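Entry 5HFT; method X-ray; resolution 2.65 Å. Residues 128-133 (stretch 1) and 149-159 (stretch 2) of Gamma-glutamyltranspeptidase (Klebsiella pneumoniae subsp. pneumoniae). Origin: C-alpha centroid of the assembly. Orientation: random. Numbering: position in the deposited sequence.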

# COMPACT_ATOMS: atom_id res chain seq x y z
N LYS C 128 8.03 2.34 23.69
CA LYS C 128 8.90 1.21 23.35
C LYS C 128 8.16 -0.13 23.44
O LYS C 128 8.50 -1.04 22.71
CB LYS C 128 10.15 1.19 24.26
CG LYS C 128 11.40 0.52 23.63
CD LYS C 128 12.69 1.08 24.23
CE LYS C 128 13.76 1.34 23.15
NZ LYS C 128 14.93 2.16 23.61
N LEU C 129 7.15 -0.25 24.30
CA LEU C 129 6.38 -1.48 24.44
C LEU C 129 4.93 -1.16 24.79
O LEU C 129 4.64 -0.16 25.45
CB LEU C 129 6.93 -2.40 25.53
CG LEU C 129 7.58 -3.69 25.08
CD1 LEU C 129 8.96 -3.39 24.56
CD2 LEU C 129 7.63 -4.63 26.27
N GLU C 130 4.03 -2.06 24.39
CA GLU C 130 2.60 -1.86 24.61
C GLU C 130 2.19 -2.35 25.99
O GLU C 130 2.55 -3.45 26.41
CB GLU C 130 1.78 -2.57 23.54
CG GLU C 130 1.78 -1.86 22.21
CD GLU C 130 0.81 -2.44 21.20
OE1 GLU C 130 -0.22 -1.78 20.91
OE2 GLU C 130 1.08 -3.55 20.69
N GLY C 131 1.39 -1.54 26.67
CA GLY C 131 1.00 -1.79 28.04
C GLY C 131 0.46 -3.18 28.31
O GLY C 131 0.36 -3.58 29.47
N ARG C 132 0.13 -3.93 27.26
CA ARG C 132 -0.45 -5.25 27.42
C ARG C 132 0.57 -6.31 27.80
O ARG C 132 0.23 -7.49 27.83
CB ARG C 132 -1.19 -5.66 26.14
N PHE C 133 1.82 -5.92 28.09
CA PHE C 133 2.83 -6.88 28.53
C PHE C 133 2.74 -7.08 30.05
O PHE C 133 2.77 -8.20 30.54
CB PHE C 133 4.24 -6.41 28.14
CG PHE C 133 4.63 -6.73 26.71
CD1 PHE C 133 5.12 -7.99 26.37
CD2 PHE C 133 4.54 -5.77 25.71
CE1 PHE C 133 5.48 -8.29 25.06
CE2 PHE C 133 4.91 -6.06 24.40
CZ PHE C 133 5.38 -7.33 24.08
N GLU C 149 8.15 4.36 28.66
CA GLU C 149 8.71 3.15 28.06
C GLU C 149 7.58 2.27 27.61
O GLU C 149 7.67 1.58 26.60
CB GLU C 149 9.60 2.39 29.05
CG GLU C 149 10.05 1.01 28.56
CD GLU C 149 11.52 0.71 28.85
OE1 GLU C 149 11.88 -0.48 28.92
OE2 GLU C 149 12.32 1.66 29.00
N VAL C 150 6.49 2.32 28.37
CA VAL C 150 5.38 1.39 28.26
C VAL C 150 4.15 2.17 27.85
O VAL C 150 3.71 3.07 28.58
CB VAL C 150 5.15 0.64 29.58
CG1 VAL C 150 4.31 -0.59 29.33
CG2 VAL C 150 6.47 0.29 30.25
N LEU C 151 3.62 1.88 26.67
CA LEU C 151 2.60 2.73 26.07
C LEU C 151 1.22 2.19 26.41
O LEU C 151 1.06 1.30 27.26
CB LEU C 151 2.81 2.82 24.56
CG LEU C 151 4.17 3.35 24.10
CD1 LEU C 151 4.35 3.12 22.61
CD2 LEU C 151 4.32 4.82 24.45
N ALA C 152 0.18 2.74 25.78
CA ALA C 152 -1.16 2.23 26.02
C ALA C 152 -1.25 0.78 25.57
O ALA C 152 -0.40 0.28 24.82
CB ALA C 152 -2.20 3.10 25.31
N ASP C 153 -2.29 0.09 26.04
CA ASP C 153 -2.44 -1.33 25.71
C ASP C 153 -2.53 -1.56 24.21
O ASP C 153 -2.21 -2.66 23.75
CB ASP C 153 -3.65 -1.92 26.44
CG ASP C 153 -3.32 -2.36 27.86
OD1 ASP C 153 -3.27 -1.52 28.77
OD2 ASP C 153 -3.11 -3.57 28.07
N PHE C 154 -2.94 -0.55 23.44
CA PHE C 154 -3.08 -0.67 21.98
C PHE C 154 -2.68 0.67 21.38
O PHE C 154 -3.47 1.61 21.35
CB PHE C 154 -4.51 -1.04 21.58
CG PHE C 154 -4.87 -2.47 21.87
CD1 PHE C 154 -5.22 -2.87 23.15
CD2 PHE C 154 -4.91 -3.42 20.86
CE1 PHE C 154 -5.55 -4.19 23.42
CE2 PHE C 154 -5.26 -4.73 21.12
CZ PHE C 154 -5.58 -5.12 22.40
N SER C 155 -1.44 0.76 20.90
CA SER C 155 -0.90 2.01 20.37
C SER C 155 -0.89 1.97 18.85
O SER C 155 -0.49 0.97 18.25
CB SER C 155 0.52 2.26 20.89
OG SER C 155 1.11 3.35 20.20
N GLU C 156 -1.34 3.07 18.24
CA GLU C 156 -1.30 3.20 16.79
C GLU C 156 0.12 3.27 16.25
O GLU C 156 0.31 3.23 15.03
CB GLU C 156 -2.08 4.45 16.36
N ALA C 157 1.13 3.37 17.14
CA ALA C 157 2.53 3.41 16.75
C ALA C 157 3.15 2.03 16.54
O ALA C 157 4.22 1.95 15.92
CB ALA C 157 3.33 4.19 17.80
N MET C 158 2.50 0.96 17.00
CA MET C 158 2.92 -0.39 16.65
C MET C 158 2.38 -0.85 15.30
O MET C 158 2.75 -1.93 14.84
CB MET C 158 2.54 -1.41 17.72
CG MET C 158 3.36 -1.40 19.02
SD MET C 158 3.74 0.18 19.79
CE MET C 158 4.67 -0.35 21.23
N GLY C 159 1.47 -0.09 14.68
CA GLY C 159 1.06 -0.34 13.31
C GLY C 159 -0.30 -1.02 13.19
O GLY C 159 -1.00 -1.32 14.16

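Two short segments of one chain run parallel and share a brief, weakly bonded bridge. The register pairs Leu-129 with Val-150 at a CA-CA distance of 4.9 Å. Around this pair, Glu-149 O accepts from Leu-129 N at 3.0 Å, and Leu-129 O accepts from Leu-151 N at 2.6 Å with an N-H...O angle of 171°. Glu-149 O also takes Lys-128 N at 3.0 Å, while Leu-129 O lies 3.3 Å from Val-150 CA in a CA-H...O contact. Farther along, Gly-131 N bonds to Ala-152 O at 3.2 Å (150°) and weakly to Leu-151 O at 2.9 Å, where the angle falls to 121°.

Glu-130 supplies the main side-chain link. Chi1 of Glu-130 is m (-76°) and chi2 is t (-171°), the latter extending the side chain past CG, and the carboxylate reaches beyond the bridge: Glu-130 OE1 accepts from Ser-155 N at 2.8 Å and 165°, so a carboxylate oxygen satisfies a backbone amide. Both carboxylate oxygens are also bonded elsewhere in the structure. The aliphatic part of the same side chain has a nonpolar neighbor, with Met-158 CE 3.4 Å from Glu-130 CG. Met-158 gets there with chi1 m, chi2 p (44°) and chi3 t; its CE also approaches Leu-129 C at 3.7 Å.

A type I turn from Glu-130 to Phe-133, closed by Phe-133 N to Glu-130 O at 3.1 Å, bends stretch 1 beside Asp-153. Gly-131 suits this crowded approach: an ideal CB would lie 2.6 Å from Leu-151 O, a clash. Asp-153 (chi1 m, -85°) brings OD2 within 3.2 Å of Arg-132 CA, yet Asp-153 OD2 to Arg-132 N, at 3.4 Å, has too poor an angle for a hydrogen bond. Arg-132 is modelled only to CB, so its guanidinium cannot be assessed.

Ser-155, at chi1 t, places OG 3.1 Å from Ala-157 N as acceptor, bracing the second type I turn.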